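Local coordinates for protein Abbfa_003403 (Acinetobacter baumannii, PDB 4ZXH) that probably assembles a peptide without the ribosome, as a four-domain synthetase with condensation, adenylation, carrier and thioesterase domains, at residues L655-T658 and T659-L663; T984-E987 and Q988-V992; I997-F1001 and F1002-G1006. All coordinates share one frame; numbering follows the deposited sequence.

Contact 1: L655-T658 and T659-L663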
loop_
_atom_site.group_PDB
_atom_site.type_symbol
_atom_site.label_atom_id
_atom_site.label_comp_id
_atom_site.label_asym_id
_atom_site.label_seq_id
_atom_site.Cartn_x
_atom_site.Cartn_y
_atom_site.Cartn_z
ATOM N N LEU A 655 27.738 22.387 -17.580
ATOM C CA LEU A 655 27.326 23.715 -17.134
ATOM C C LEU A 655 27.713 24.818 -18.097
ATOM O O LEU A 655 27.077 25.870 -18.111
ATOM C CB LEU A 655 27.925 24.025 -15.766
ATOM C CG LEU A 655 27.410 23.159 -14.625
ATOM C CD1 LEU A 655 28.074 23.586 -13.350
ATOM C CD2 LEU A 655 25.901 23.279 -14.532
ATOM N N GLN A 656 28.765 24.577 -18.878
ATOM C CA GLN A 656 29.256 25.538 -19.866
ATOM C C GLN A 656 29.434 26.919 -19.245
ATOM O O GLN A 656 28.800 27.885 -19.674
ATOM C CB GLN A 656 28.305 25.614 -21.065
ATOM C CG GLN A 656 28.261 24.350 -21.922
ATOM C CD GLN A 656 29.555 24.110 -22.683
ATOM O OE1 GLN A 656 30.485 23.484 -22.171
ATOM N NE2 GLN A 656 29.618 24.601 -23.917
ATOM N N VAL A 657 30.283 26.995 -18.222
ATOM C CA VAL A 657 30.504 28.227 -17.473
ATOM C C VAL A 657 31.243 29.253 -18.337
ATOM O O VAL A 657 32.157 28.912 -19.090
ATOM C CB VAL A 657 31.287 27.947 -16.165
ATOM C CG1 VAL A 657 31.672 29.236 -15.459
ATOM C CG2 VAL A 657 30.464 27.087 -15.237
ATOM N N THR A 658 30.812 30.508 -18.244
ATOM C CA THR A 658 31.343 31.575 -19.079
ATOM C C THR A 658 31.604 32.821 -18.267
ATOM O O THR A 658 31.524 32.804 -17.046
ATOM C CB THR A 658 30.376 31.967 -20.184
ATOM O OG1 THR A 658 29.285 32.692 -19.600
ATOM C CG2 THR A 658 29.849 30.737 -20.907
ATOM N N THR A 659 31.876 33.918 -18.959
ATOM C CA THR A 659 32.155 35.185 -18.302
ATOM C C THR A 659 30.922 35.727 -17.586
ATOM O O THR A 659 31.026 36.356 -16.527
ATOM C CB THR A 659 32.676 36.197 -19.320
ATOM O OG1 THR A 659 34.013 35.836 -19.675
ATOM C CG2 THR A 659 32.672 37.607 -18.755
ATOM N N GLU A 660 29.750 35.449 -18.150
ATOM C CA GLU A 660 28.501 35.965 -17.603
ATOM C C GLU A 660 27.965 35.128 -16.440
ATOM O O GLU A 660 26.919 35.438 -15.869
ATOM C CB GLU A 660 27.462 36.060 -18.714
ATOM C CG GLU A 660 27.841 37.074 -19.779
ATOM C CD GLU A 660 27.077 36.888 -21.074
ATOM O OE1 GLU A 660 26.199 37.724 -21.378
ATOM O OE2 GLU A 660 27.354 35.899 -21.787
ATOM N N THR A 661 28.691 34.076 -16.078
ATOM C CA THR A 661 28.248 33.184 -15.009
ATOM C C THR A 661 28.294 33.863 -13.653
ATOM O O THR A 661 29.334 34.371 -13.242
ATOM C CB THR A 661 29.101 31.907 -14.918
ATOM O OG1 THR A 661 29.002 31.162 -16.137
ATOM C CG2 THR A 661 28.602 31.054 -13.785
ATOM N N GLN A 662 27.165 33.863 -12.955
ATOM C CA GLN A 662 27.135 34.358 -11.592
ATOM C C GLN A 662 26.565 33.295 -10.662
ATOM O O GLN A 662 25.365 33.033 -10.640
ATOM C CB GLN A 662 26.345 35.663 -11.512
ATOM C CG GLN A 662 27.087 36.811 -12.169
ATOM C CD GLN A 662 26.487 38.167 -11.874
ATOM O OE1 GLN A 662 25.277 38.305 -11.711
ATOM N NE2 GLN A 662 27.341 39.180 -11.789
ATOM N N LEU A 663 27.453 32.693 -9.882
ATOM C CA LEU A 663 27.107 31.554 -9.048
ATOM C C LEU A 663 26.979 31.952 -7.590
ATOM O O LEU A 663 27.864 32.615 -7.044
ATOM C CB LEU A 663 28.168 30.457 -9.195
ATOM C CG LEU A 663 27.845 29.051 -8.689
ATOM C CD1 LEU A 663 28.626 28.084 -9.516
ATOM C CD2 LEU A 663 28.185 28.868 -7.205
#
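Thr658 and Thr661 are the ends of a type I beta turn, with Thr659 and Glu660 at its corners. The backbone bond that closes it, from Thr661 N to Thr658 O, is long at 3.3 Å, and its donor stands above the carbonyl plane instead of meeting a lone pair. Two threonine hydroxyls reinforce the reversal. Thr658 OG1, rotated to lie between its backbone N and carbonyl carbon (chi1 73°), accepts the amide of Glu660 with OG1 and N 3.1 Å apart, which makes an ST turn. From the other end Thr661 OG1 accepts Thr658 N at 2.9 Å, and the N-H points almost straight at it (171°). Thr658 is thus held by Thr661 at both N and O. Val657 lies across the Thr661 side chain at about a right angle, its CG1 3.7 Å from Thr661 CB. Asn652 of helix 641-655 holds the amide of Val657 through its side-chain oxygen, and Tyr684 packs on the valine. Beyond the turn the chain enters strand 662-665, which lies parallel between strands 687-690 and 713-716. Thr661 shares a backbone bond with Val687 and touches Val713, so the turn joins a helix end to the sheet of the adenylation region.

Contact 2: T984-E987 and Q988-V992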
loop_
_atom_site.group_PDB
_atom_site.type_symbol
_atom_site.label_atom_id
_atom_site.label_comp_id
_atom_site.label_asym_id
_atom_site.label_seq_id
_atom_site.Cartn_x
_atom_site.Cartn_y
_atom_site.Cartn_z
ATOM N N THR A 984 -23.678 -4.434 16.544
ATOM C CA THR A 984 -24.543 -5.603 16.639
ATOM C C THR A 984 -24.392 -6.538 15.429
ATOM O O THR A 984 -24.386 -7.752 15.573
ATOM C CB THR A 984 -25.987 -5.184 16.781
ATOM O OG1 THR A 984 -26.128 -4.522 18.033
ATOM C CG2 THR A 984 -26.864 -6.379 16.810
ATOM N N THR A 985 -24.220 -5.977 14.240
ATOM C CA THR A 985 -24.094 -6.833 13.071
ATOM C C THR A 985 -22.736 -7.541 13.057
ATOM O O THR A 985 -22.672 -8.757 12.845
ATOM C CB THR A 985 -24.305 -6.062 11.777
ATOM O OG1 THR A 985 -25.636 -5.535 11.764
ATOM C CG2 THR A 985 -24.223 -6.988 10.652
ATOM N N PHE A 986 -21.660 -6.811 13.319
ATOM C CA PHE A 986 -20.356 -7.458 13.486
ATOM C C PHE A 986 -20.391 -8.569 14.527
ATOM O O PHE A 986 -19.871 -9.663 14.260
ATOM C CB PHE A 986 -19.284 -6.466 13.889
ATOM C CG PHE A 986 -18.673 -5.728 12.741
ATOM C CD1 PHE A 986 -19.461 -5.318 11.662
ATOM C CD2 PHE A 986 -17.314 -5.403 12.759
ATOM C CE1 PHE A 986 -18.901 -4.602 10.600
ATOM C CE2 PHE A 986 -16.745 -4.695 11.711
ATOM C CZ PHE A 986 -17.536 -4.280 10.630
ATOM N N GLU A 987 -20.990 -8.301 15.693
ATOM C CA GLU A 987 -21.001 -9.255 16.819
ATOM C C GLU A 987 -21.673 -10.547 16.404
ATOM O O GLU A 987 -21.166 -11.670 16.612
ATOM C CB GLU A 987 -21.745 -8.690 18.033
ATOM C CG GLU A 987 -20.916 -7.713 18.875
ATOM C CD GLU A 987 -21.732 -7.030 19.984
ATOM O OE1 GLU A 987 -22.937 -7.348 20.189
ATOM O OE2 GLU A 987 -21.146 -6.159 20.663
ATOM N N GLN A 988 -22.822 -10.354 15.760
ATOM C CA GLN A 988 -23.766 -11.433 15.513
ATOM C C GLN A 988 -23.191 -12.380 14.408
ATOM O O GLN A 988 -23.198 -13.613 14.526
ATOM C CB GLN A 988 -25.106 -10.932 15.044
ATOM C CG GLN A 988 -25.995 -10.672 16.070
ATOM C CD GLN A 988 -27.270 -11.440 15.952
ATOM O OE1 GLN A 988 -27.716 -11.956 14.891
ATOM N NE2 GLN A 988 -27.976 -11.356 17.001
ATOM N N ILE A 989 -22.588 -11.774 13.384
ATOM C CA ILE A 989 -22.047 -12.471 12.197
ATOM C C ILE A 989 -20.653 -13.146 12.445
ATOM O O ILE A 989 -20.322 -14.188 11.872
ATOM C CB ILE A 989 -21.957 -11.456 11.013
ATOM C CG1 ILE A 989 -21.767 -12.135 9.676
ATOM C CG2 ILE A 989 -20.801 -10.533 11.191
ATOM C CD1 ILE A 989 -22.952 -12.914 9.284
ATOM N N LEU A 990 -19.882 -12.580 13.369
ATOM C CA LEU A 990 -18.544 -13.071 13.717
ATOM C C LEU A 990 -18.507 -13.930 14.978
ATOM O O LEU A 990 -17.469 -14.498 15.295
ATOM C CB LEU A 990 -17.579 -11.907 13.947
ATOM C CG LEU A 990 -17.291 -10.946 12.811
ATOM C CD1 LEU A 990 -16.531 -9.761 13.364
ATOM C CD2 LEU A 990 -16.468 -11.649 11.780
ATOM N N SER A 991 -19.619 -13.983 15.710
ATOM C CA SER A 991 -19.666 -14.626 17.028
ATOM C C SER A 991 -18.591 -14.094 17.971
ATOM O O SER A 991 -17.856 -14.855 18.596
ATOM C CB SER A 991 -19.533 -16.134 16.900
ATOM O OG SER A 991 -20.409 -16.606 15.901
ATOM N N VAL A 992 -18.505 -12.776 18.052
ATOM C CA VAL A 992 -17.614 -12.108 18.979
ATOM C C VAL A 992 -18.515 -11.382 19.962
ATOM O O VAL A 992 -19.415 -10.679 19.529
ATOM C CB VAL A 992 -16.678 -11.131 18.256
ATOM C CG1 VAL A 992 -15.713 -10.480 19.219
ATOM C CG2 VAL A 992 -15.926 -11.867 17.183
#
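Helical backbone bonds tie Thr984, Thr985 and Phe986 to the residues four places on. Thr984 O accepts Gln988 N at 3.0 Å, Thr985 O accepts Ile989 N at 3.1 Å, and Phe986 O accepts Leu990 N at 3.1 Å. Val992 N then reaches back five residues to Glu987 O, 3.2 Å away, in the carbonyl plane and on a lone pair. This 6→1 bond makes a Schellman-type C-cap at the end of helix 977-990, with Ser991 in the positive-phi position (53°). Apolar contact runs along one side, where Leu990 CD1 comes within 4.3 Å of Phe986 CB. Leu990 also packs on Leu1010, and Phe986 on Leu1014. On Ile989, CG1 is anti to the backbone N (chi1 -165°), which leaves CG2 beside the carbonyl oxygens of Thr985 and Phe986. The longer polar side chains reach outside the helix. Glu987 OE2 forms a salt bridge with Arg1085 and accepts Val995 N; the poorly ordered Gln988 gives its NE2 to Leu1058 O. The chemistry is divided: Phe986 and Leu990 pack against helix 1008-1022, while Glu987 carries a charge to helix 1081-1086 in the thioesterase region, a pairing that would probably favour its ionised form.

Contact 3: I997-F1001 and F1002-G1006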
loop_
_atom_site.group_PDB
_atom_site.type_symbol
_atom_site.label_atom_id
_atom_site.label_comp_id
_atom_site.label_asym_id
_atom_site.label_seq_id
_atom_site.Cartn_x
_atom_site.Cartn_y
_atom_site.Cartn_z
ATOM N N ILE A 997 -15.715 0.015 18.123
ATOM C CA ILE A 997 -15.771 0.644 16.814
ATOM C C ILE A 997 -14.418 0.700 16.088
ATOM O O ILE A 997 -14.368 1.090 14.927
ATOM C CB ILE A 997 -16.353 2.061 16.922
ATOM C CG1 ILE A 997 -15.395 2.988 17.669
ATOM C CG2 ILE A 997 -17.730 2.023 17.600
ATOM C CD1 ILE A 997 -15.884 4.411 17.736
ATOM N N HIS A 998 -13.336 0.285 16.741
ATOM C CA HIS A 998 -12.022 0.233 16.085
ATOM C C HIS A 998 -11.534 -1.193 15.822
ATOM O O HIS A 998 -10.420 -1.393 15.364
ATOM C CB HIS A 998 -10.988 0.995 16.912
ATOM C CG HIS A 998 -11.277 2.459 16.990
ATOM N ND1 HIS A 998 -11.216 3.177 18.166
ATOM C CD2 HIS A 998 -11.680 3.330 16.036
ATOM C CE1 HIS A 998 -11.550 4.432 17.930
ATOM N NE2 HIS A 998 -11.832 4.552 16.644
ATOM N N ASP A 999 -12.374 -2.177 16.111
ATOM C CA ASP A 999 -12.036 -3.564 15.829
ATOM C C ASP A 999 -12.234 -3.834 14.363
ATOM O O ASP A 999 -13.266 -3.485 13.794
ATOM C CB ASP A 999 -12.882 -4.531 16.669
ATOM C CG ASP A 999 -12.519 -4.484 18.146
ATOM O OD1 ASP A 999 -11.422 -3.973 18.471
ATOM O OD2 ASP A 999 -13.323 -4.954 18.978
ATOM N N ASP A 1000 -11.235 -4.465 13.759
ATOM C CA ASP A 1000 -11.252 -4.750 12.336
ATOM C C ASP A 1000 -11.976 -6.076 12.053
ATOM O O ASP A 1000 -11.744 -7.106 12.703
ATOM C CB ASP A 1000 -9.824 -4.761 11.795
ATOM C CG ASP A 1000 -9.760 -4.983 10.298
ATOM O OD1 ASP A 1000 -10.105 -6.098 9.831
ATOM O OD2 ASP A 1000 -9.348 -4.036 9.592
ATOM N N PHE A 1001 -12.857 -6.031 11.068
ATOM C CA PHE A 1001 -13.710 -7.156 10.754
ATOM C C PHE A 1001 -12.904 -8.413 10.483
ATOM O O PHE A 1001 -13.243 -9.483 10.969
ATOM C CB PHE A 1001 -14.583 -6.799 9.559
ATOM C CG PHE A 1001 -15.447 -7.905 9.082
ATOM C CD1 PHE A 1001 -16.646 -8.199 9.728
ATOM C CD2 PHE A 1001 -15.087 -8.634 7.954
ATOM C CE1 PHE A 1001 -17.469 -9.231 9.278
ATOM C CE2 PHE A 1001 -15.904 -9.665 7.484
ATOM C CZ PHE A 1001 -17.092 -9.961 8.147
ATOM N N PHE A 1002 -11.818 -8.280 9.731
ATOM C CA PHE A 1002 -11.066 -9.449 9.306
ATOM C C PHE A 1002 -10.075 -9.898 10.388
ATOM O O PHE A 1002 -9.806 -11.088 10.530
ATOM C CB PHE A 1002 -10.355 -9.165 7.973
ATOM C CG PHE A 1002 -11.302 -8.914 6.831
ATOM C CD1 PHE A 1002 -11.820 -9.978 6.087
ATOM C CD2 PHE A 1002 -11.695 -7.622 6.507
ATOM C CE1 PHE A 1002 -12.719 -9.756 5.038
ATOM C CE2 PHE A 1002 -12.592 -7.387 5.457
ATOM C CZ PHE A 1002 -13.110 -8.455 4.726
ATOM N N GLU A 1003 -9.552 -8.952 11.161
ATOM C CA GLU A 1003 -8.734 -9.306 12.317
ATOM C C GLU A 1003 -9.537 -10.037 13.379
ATOM O O GLU A 1003 -9.018 -10.914 14.054
ATOM C CB GLU A 1003 -8.090 -8.067 12.923
ATOM C CG GLU A 1003 -6.992 -7.474 12.059
ATOM C CD GLU A 1003 -6.466 -6.153 12.588
ATOM O OE1 GLU A 1003 -6.944 -5.693 13.653
ATOM O OE2 GLU A 1003 -5.582 -5.564 11.924
ATOM N N LEU A 1004 -10.807 -9.673 13.531
ATOM C CA LEU A 1004 -11.676 -10.348 14.481
ATOM C C LEU A 1004 -12.047 -11.780 14.086
ATOM O O LEU A 1004 -12.728 -12.474 14.837
ATOM C CB LEU A 1004 -12.949 -9.547 14.684
ATOM C CG LEU A 1004 -12.859 -8.258 15.493
ATOM C CD1 LEU A 1004 -14.211 -7.615 15.499
ATOM C CD2 LEU A 1004 -12.371 -8.503 16.922
ATOM N N GLY A 1005 -11.611 -12.223 12.911
ATOM C CA GLY A 1005 -11.888 -13.579 12.462
ATOM C C GLY A 1005 -12.773 -13.655 11.231
ATOM O O GLY A 1005 -13.170 -14.736 10.804
ATOM N N GLY A 1006 -13.083 -12.498 10.660
ATOM C CA GLY A 1006 -13.931 -12.432 9.489
ATOM C C GLY A 1006 -13.155 -12.836 8.256
ATOM O O GLY A 1006 -11.934 -12.744 8.237
#
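Phe1001 and Phe1002 form a T-shaped pair: the edge of Phe1001 is directed at the face of Phe1002, with planes at 87° and ring centroids 5.0 Å apart. The touching atom is Phe1001 CD2, which stands 3.6 Å above the centre of the Phe1002 ring. The two rings leave neighbouring residues from different first torsions: Phe1001 has CG anti to its backbone N (176°), Phe1002 anti to the carbonyl carbon (-64°). Gly1006 CA lies over one face of the Phe1001 ring, and Gly1006 N returns to Phe1001 O at 3.0 Å on an in-plane lone pair. Asp1000 comes shortly before a type I beta turn from Phe1002 to Gly1005. Its OD1 receives Phe1002 N at 2.8 Å, closing an Asx turn, and also Glu1003 N at 3.2 Å from the anti side; OD2 is bonded to Ser1035. The backbone O of Asp1000 takes Leu1004 N at 2.9 Å, and Leu1004 CD1 rests on Asp999 CB, 3.6 Å away. Two amides converging on OD1 would probably stabilise a negative Asp1000, though the Glu1003 carboxylate is nearby. This DxFFxLGGHS signature of carrier domains leads into helix 1008-1022, which bears the phosphopantetheinylated serine. The side chain of Phe1002, about 5 Å from the bound 4'-phosphopantetheine, touches Arg346 of the condensation region and Ala1011, while Phe1001 packs among the bundle helices, consistent with a pair between interior and interface.

In the fold
Contacts 2 and 3 belong to one carrier domain and touch, their centres about 10 Å apart. Leu990 CD2 meets Phe1001 CE1 at 3.6 Å and Leu990 CD1 meets Leu1004 CD1 at 3.8 Å, while the rings of Phe986 and Phe1001 pack edge-to-face; both contacts also lean on helix 1008-1022. Contact 1, in the adenylation region, is about 63 Å from contact 3 and 72 Å from contact 2, centre to centre. Its touching residues are more often exposed than buried, whereas contact 2 has a single exposed one and contact 3 sets buried aromatics beside exposed Glu1003. Hydroxyls close the tight turn 655-663, main-chain bonds end the helix at 984-992, and a carboxylate with paired aromatics shapes 997-1006.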